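Local coordinates for MutT/nudix family protein (Streptococcus pneumoniae, PDB 4HFQ) that hydrolyses the diphosphate bond of UDP-linked precursors of peptidoglycan biosynthesis as a Nudix-family UDP-X diphosphatase, at the interface of chains A and B. Coordinates in Å, arbitrary orientation; residue numbers count along the deposited sequence, not the author numbering. Chains: chain A/B, MutT/nudix family protein.

The three contacts lie along one two-fold symmetric interface. Contact 1 is at the helical end, where the turn after helix 27-47 meets helix 52-59 of the other chain; contact 3 is about 17 Å from it and contact 2 about 29 Å, while contacts 2 and 3 are about 15 Å apart, all between the centres of their C-alpha atoms. Contacts 2 and 3 use Tyr65, Leu69 and Lys141 with the chains exchanged, so each chain's segment after helix 52-59 meets the other's Nudix domain. Together they suggest an intertwined dimer, the helical end and following segment of each chain meeting its partner's helices and Nudix domain.

Contact 1: the interface of chains A and B. Residues chain A 47-49; chain B 52-53, 55-56.
A:Asp49 reaches over the first turn of helix 52-59 of chain B and meets B:Ser52 with both backbone and side chain. Its CB lies beside the B:Ser52 carbonyl, 3.7 Å from that O. CG then stands beside its own backbone N and anti to the carbonyl carbon (chi1 -69°), which turns the carboxylate towards the serine and puts CG 3.4 Å from B:Ser52 OG. At the tip the branches part. OD1 accepts a hydrogen bond from the B:Ser52 hydroxyl OG at 2.7 Å, met from above the carboxylate plane. The other branch, OD2, lies near the start of the helix, 3.3 Å from B:Glu53 N. An acid suits this place, since the helix N-terminus may stabilise its negative charge; the B:Glu53 carboxylate, its OE1 5.0 Å from A:Asp49 OD2, may work mildly against that. A:Asp49 N gives a second bond, 3.0 Å to B:Ser52 O. The small A:Ser48 and B:Ala56 let the backbones come this near, the B:Ala56 methyl facing the A:Asp49 amide. A separate apolar contact joins A:Ser48 CB to B:Val55 CG1 at 3.8 Å. The site joins the C-terminal end of helix 27-47 in chain A to the beginning of helix 52-59 in chain B.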
loop_
_atom_site.group_PDB
_atom_site.type_symbol
_atom_site.label_atom_id
_atom_site.label_comp_id
_atom_site.label_asym_id
_atom_site.label_seq_id
_atom_site.Cartn_x
_atom_site.Cartn_y
_atom_site.Cartn_z
ATOM N N ALA A 47 5.711 -24.523 4.408
ATOM C CA ALA A 47 6.618 -23.931 3.427
ATOM C C ALA A 47 7.736 -23.110 4.061
ATOM O O ALA A 47 8.680 -22.729 3.375
ATOM C CB ALA A 47 5.844 -23.074 2.435
ATOM N N SER A 48 7.627 -22.830 5.355
ATOM C CA SER A 48 8.545 -21.916 6.012
ATOM C C SER A 48 9.089 -22.497 7.309
ATOM O O SER A 48 8.434 -23.339 7.943
ATOM C CB SER A 48 7.841 -20.582 6.288
ATOM O OG SER A 48 6.961 -20.675 7.396
ATOM N N ASP A 49 10.277 -22.033 7.697
ATOM C CA ASP A 49 10.884 -22.389 8.986
ATOM C C ASP A 49 10.467 -21.505 10.167
ATOM O O ASP A 49 11.045 -21.601 11.259
ATOM C CB ASP A 49 12.416 -22.392 8.880
ATOM C CG ASP A 49 12.936 -23.517 8.022
ATOM O OD1 ASP A 49 12.142 -24.423 7.693
ATOM O OD2 ASP A 49 14.133 -23.491 7.670
ATOM N N SER B 52 12.541 -23.628 2.641
ATOM C CA SER B 52 11.761 -23.120 3.773
ATOM C C SER B 52 12.528 -22.137 4.672
ATOM O O SER B 52 11.918 -21.293 5.341
ATOM C CB SER B 52 11.154 -24.276 4.575
ATOM O OG SER B 52 12.176 -25.093 5.098
ATOM N N GLU B 53 13.855 -22.235 4.681
ATOM C CA GLU B 53 14.685 -21.236 5.356
ATOM C C GLU B 53 14.618 -19.887 4.625
ATOM O O GLU B 53 14.441 -18.847 5.265
ATOM C CB GLU B 53 16.145 -21.702 5.518
ATOM C CG GLU B 53 17.021 -20.661 6.211
ATOM C CD GLU B 53 18.459 -21.091 6.464
ATOM O OE1 GLU B 53 18.769 -22.296 6.377
ATOM O OE2 GLU B 53 19.284 -20.201 6.771
ATOM N N VAL B 55 12.232 -18.911 2.517
ATOM C CA VAL B 55 10.864 -18.408 2.668
ATOM C C VAL B 55 10.717 -17.637 3.985
ATOM O O VAL B 55 10.199 -16.519 3.999
ATOM C CB VAL B 55 9.822 -19.543 2.546
ATOM C CG1 VAL B 55 8.427 -19.034 2.898
ATOM C CG2 VAL B 55 9.810 -20.109 1.140
ATOM N N ALA B 56 11.173 -18.214 5.090
ATOM C CA ALA B 56 11.091 -17.554 6.389
ATOM C C ALA B 56 11.835 -16.213 6.382
ATOM O O ALA B 56 11.303 -15.217 6.864
ATOM C CB ALA B 56 11.624 -18.478 7.483
#

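Contact 2: the interface of chains A and B. Residues chain A 23, 65, 67; chain B 69, 99, 141.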
loop_
_atom_site.group_PDB
_atom_site.type_symbol
_atom_site.label_atom_id
_atom_site.label_comp_id
_atom_site.label_asym_id
_atom_site.label_seq_id
_atom_site.Cartn_x
_atom_site.Cartn_y
_atom_site.Cartn_z
ATOM N N PHE A 23 -16.514 -8.868 2.833
ATOM C CA PHE A 23 -17.538 -8.373 1.921
ATOM C C PHE A 23 -18.615 -9.347 1.504
ATOM O O PHE A 23 -19.675 -8.912 1.044
ATOM C CB PHE A 23 -16.903 -7.770 0.671
ATOM C CG PHE A 23 -16.261 -6.441 0.922
ATOM C CD1 PHE A 23 -17.045 -5.305 1.027
ATOM C CD2 PHE A 23 -14.890 -6.335 1.118
ATOM C CE1 PHE A 23 -16.463 -4.070 1.273
ATOM C CE2 PHE A 23 -14.302 -5.105 1.375
ATOM C CZ PHE A 23 -15.093 -3.970 1.451
ATOM N N TYR A 65 -9.922 -4.680 6.325
ATOM C CA TYR A 65 -9.692 -4.216 4.950
ATOM C C TYR A 65 -8.243 -4.427 4.605
ATOM O O TYR A 65 -7.367 -3.789 5.208
ATOM C CB TYR A 65 -10.110 -2.746 4.816
ATOM C CG TYR A 65 -11.544 -2.596 5.228
ATOM C CD1 TYR A 65 -12.573 -2.824 4.313
ATOM C CD2 TYR A 65 -11.885 -2.325 6.554
ATOM C CE1 TYR A 65 -13.908 -2.748 4.696
ATOM C CE2 TYR A 65 -13.220 -2.253 6.952
ATOM C CZ TYR A 65 -14.225 -2.460 6.019
ATOM O OH TYR A 65 -15.544 -2.383 6.421
ATOM N N THR A 67 -5.241 -3.797 2.685
ATOM C CA THR A 67 -4.574 -2.827 1.813
ATOM C C THR A 67 -3.090 -2.853 2.154
ATOM O O THR A 67 -2.695 -3.302 3.220
ATOM C CB THR A 67 -5.110 -1.361 1.963
ATOM O OG1 THR A 67 -4.573 -0.737 3.129
ATOM C CG2 THR A 67 -6.652 -1.304 2.004
ATOM N N LEU B 69 -5.763 3.078 6.258
ATOM C CA LEU B 69 -6.031 2.297 5.063
ATOM C C LEU B 69 -5.687 3.063 3.782
ATOM O O LEU B 69 -5.889 4.268 3.687
ATOM C CB LEU B 69 -7.509 1.934 5.043
ATOM C CG LEU B 69 -8.089 1.177 6.240
ATOM C CD1 LEU B 69 -9.576 0.989 6.040
ATOM C CD2 LEU B 69 -7.376 -0.154 6.391
ATOM N N PHE B 99 -10.139 1.424 -2.694
ATOM C CA PHE B 99 -9.068 0.863 -1.874
ATOM C C PHE B 99 -7.858 0.488 -2.675
ATOM O O PHE B 99 -7.972 -0.088 -3.754
ATOM C CB PHE B 99 -9.529 -0.450 -1.240
ATOM C CG PHE B 99 -10.409 -0.276 -0.065
ATOM C CD1 PHE B 99 -9.891 0.186 1.145
ATOM C CD2 PHE B 99 -11.764 -0.596 -0.141
ATOM C CE1 PHE B 99 -10.714 0.343 2.248
ATOM C CE2 PHE B 99 -12.593 -0.439 0.971
ATOM C CZ PHE B 99 -12.060 0.028 2.159
ATOM N N LYS B 141 -13.229 4.764 9.920
ATOM C CA LYS B 141 -11.935 4.272 9.478
ATOM C C LYS B 141 -11.123 5.435 8.937
ATOM O O LYS B 141 -11.685 6.361 8.344
ATOM C CB LYS B 141 -12.162 3.202 8.412
ATOM C CG LYS B 141 -13.065 2.094 8.963
ATOM C CD LYS B 141 -13.569 1.104 7.937
ATOM C CE LYS B 141 -14.932 1.508 7.406
ATOM N NZ LYS B 141 -14.874 2.266 6.129
#
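A:Tyr65 carries its CG beside the backbone N and anti to the carbonyl carbon (chi1 -57°), which extends the phenol towards chain B, where B:Phe99, B:Leu69 and B:Lys141 all approach from the same side of its ring. The B:Lys141 chain is bent at chi3 (-94°) and chi4 (96°). The lysine and tyrosine side chains cross at about a right angle, and CD sits over the rim of the ring, 3.5 Å from A:Tyr65 CE2, while the last bends lift the amino group NZ further from the ring plane than CD. Lysine suits such a place, its stem apolar and its end polar. The B:Phe99 ring runs nearly parallel to the tyrosine ring but slipped well to one side, so that its tip CZ comes 3.6 Å from A:Tyr65 CD1. Over the CB end of the tyrosine, the B:Leu69 branch CD1 packs 4.0 Å from A:Tyr65 CB, while the other branch, CD2, rests near the A:Tyr65 carbonyl. Further along the B:Phe99 ring, beyond its CD1 edge, the A:Thr67 methyl CG2 lies 3.7 Å from B:Phe99 CD1. A:Phe23, at the end of helix 3-23, stands with CZ in the plane of the A:Tyr65 ring at its edge, backing it from within chain A. B:Phe99 lies in strand 97-99, at the start of the Nudix box, so this apolar patch ties one chain's linker to the partner's catalytic region and may help to steady it.

Contact 3: the interface of chains A and B. Residues chain A 62, 69, 140-141, 143; chain B 61-65.
A:Ser140 donates its hydroxyl OG to the main-chain O of B:Pro61 at 2.9 Å, arriving tilted 26° from the carbonyl plane. Beside this direct bond, A:Lys141 lays its hydrocarbon stem around the small methyl of B:Ala64. Bends at chi2 (-63°) and chi4 (-70°) curl the chain, bringing both CG and CE to the methyl, CG being 3.7 Å from B:Ala64 CB; an alanine suits a place where the lysine must come this near. Further along, the A:Thr62 methyl CG2 presses on the B:Tyr65 backbone, 3.5 Å from its carbonyl C, and A:Leu69 adds a branch near the same peptide.

Around this shell three waters bond the main-chain O atoms of B:Pro61, B:Thr62 and B:Ser63. Water 3 lies 2.7 Å from A:Lys141 NZ and also bonds A:Ser140 OG and B:Thr62 O. Water 1 joins the A:Lys141 amide to B:Pro61 O, so this carbonyl is gripped by the serine and a water together. Water 2 lies 2.6 Å from the A:Tyr143 phenol OH, at the edge of that ring, and bonds both B:Ser63 O and water 1. The cis peptide before B:Pro61 probably helps set the course of the segment. Much of the recognition is thus of backbone, and the site probably helps hold the segment after helix 52-59 of one chain against the other's Nudix domain and, at A:Thr62, against its own counterpart.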
loop_
_atom_site.group_PDB
_atom_site.type_symbol
_atom_site.label_atom_id
_atom_site.label_comp_id
_atom_site.label_asym_id
_atom_site.label_seq_id
_atom_site.Cartn_x
_atom_site.Cartn_y
_atom_site.Cartn_z
ATOM N N THR A 62 -4.717 -8.220 10.527
ATOM C CA THR A 62 -4.328 -6.895 10.942
ATOM C C THR A 62 -5.524 -5.939 10.872
ATOM O O THR A 62 -5.632 -5.008 11.658
ATOM C CB THR A 62 -3.168 -6.406 10.052
ATOM O OG1 THR A 62 -2.168 -7.435 9.979
ATOM C CG2 THR A 62 -2.547 -5.160 10.606
ATOM N N LEU A 69 0.110 -1.401 3.816
ATOM C CA LEU A 69 0.231 -0.675 5.076
ATOM C C LEU A 69 1.129 0.544 4.945
ATOM O O LEU A 69 1.961 0.622 4.034
ATOM C CB LEU A 69 0.779 -1.605 6.145
ATOM C CG LEU A 69 -0.033 -2.869 6.441
ATOM C CD1 LEU A 69 0.697 -3.704 7.493
ATOM C CD2 LEU A 69 -1.417 -2.504 6.926
ATOM N N SER A 140 6.582 -10.064 4.453
ATOM C CA SER A 140 5.245 -10.669 4.561
ATOM C C SER A 140 4.138 -9.652 4.287
ATOM O O SER A 140 3.154 -9.983 3.595
ATOM C CB SER A 140 5.061 -11.351 5.909
ATOM O OG SER A 140 5.250 -10.464 6.977
ATOM N N LYS A 141 4.305 -8.423 4.782
ATOM C CA LYS A 141 3.345 -7.366 4.496
ATOM C C LYS A 141 3.884 -6.452 3.427
ATOM O O LYS A 141 5.074 -6.133 3.404
ATOM C CB LYS A 141 3.019 -6.532 5.739
ATOM C CG LYS A 141 2.280 -7.277 6.851
ATOM C CD LYS A 141 0.903 -7.754 6.409
ATOM C CE LYS A 141 0.051 -8.305 7.554
ATOM N NZ LYS A 141 0.542 -9.618 8.085
ATOM N N TYR A 143 4.059 -2.664 2.187
ATOM C CA TYR A 143 3.954 -1.291 2.653
ATOM C C TYR A 143 4.104 -0.300 1.518
ATOM O O TYR A 143 4.845 -0.525 0.560
ATOM C CB TYR A 143 5.045 -0.964 3.684
ATOM C CG TYR A 143 4.888 -1.677 5.003
ATOM C CD1 TYR A 143 5.345 -2.979 5.177
ATOM C CD2 TYR A 143 4.308 -1.039 6.096
ATOM C CE1 TYR A 143 5.193 -3.635 6.397
ATOM C CE2 TYR A 143 4.162 -1.681 7.321
ATOM C CZ TYR A 143 4.612 -2.979 7.462
ATOM O OH TYR A 143 4.442 -3.609 8.688
ATOM N N PRO B 61 10.011 -9.034 8.509
ATOM C CA PRO B 61 9.408 -9.249 9.817
ATOM C C PRO B 61 7.972 -9.748 9.712
ATOM O O PRO B 61 7.216 -9.373 8.786
ATOM C CB PRO B 61 9.465 -7.859 10.461
ATOM C CG PRO B 61 9.315 -6.936 9.294
ATOM C CD PRO B 61 10.136 -7.586 8.214
ATOM N N THR B 62 7.606 -10.581 10.674
ATOM C CA THR B 62 6.288 -11.181 10.746
ATOM C C THR B 62 5.270 -10.321 11.503
ATOM O O THR B 62 4.076 -10.372 11.205
ATOM C CB THR B 62 6.377 -12.594 11.356
ATOM O OG1 THR B 62 7.037 -12.529 12.624
ATOM C CG2 THR B 62 7.185 -13.492 10.401
ATOM N N SER B 63 5.753 -9.548 12.473
ATOM C CA SER B 63 4.894 -8.657 13.255
ATOM C C SER B 63 4.364 -7.543 12.362
ATOM O O SER B 63 5.114 -6.966 11.572
ATOM C CB SER B 63 5.658 -8.064 14.444
ATOM O OG SER B 63 6.072 -9.074 15.350
ATOM N N ALA B 64 3.071 -7.260 12.480
ATOM C CA ALA B 64 2.444 -6.189 11.720
ATOM C C ALA B 64 1.405 -5.501 12.593
ATOM O O ALA B 64 0.706 -6.147 13.392
ATOM C CB ALA B 64 1.791 -6.752 10.467
ATOM N N TYR B 65 1.288 -4.192 12.422
ATOM C CA TYR B 65 0.319 -3.406 13.167
ATOM C C TYR B 65 -0.599 -2.692 12.204
ATOM O O TYR B 65 -0.204 -2.384 11.087
ATOM C CB TYR B 65 1.024 -2.398 14.064
ATOM C CG TYR B 65 1.898 -3.066 15.086
ATOM C CD1 TYR B 65 1.356 -3.530 16.285
ATOM C CD2 TYR B 65 3.260 -3.261 14.848
ATOM C CE1 TYR B 65 2.152 -4.165 17.231
ATOM C CE2 TYR B 65 4.066 -3.892 15.788
ATOM C CZ TYR B 65 3.505 -4.337 16.975
ATOM O OH TYR B 65 4.296 -4.966 17.919
HETATM O O HOH W 1 6.536 -7.345 6.906
HETATM O O HOH W 2 5.050 -6.104 8.930
HETATM O O HOH W 3 3.070 -10.245 8.692
#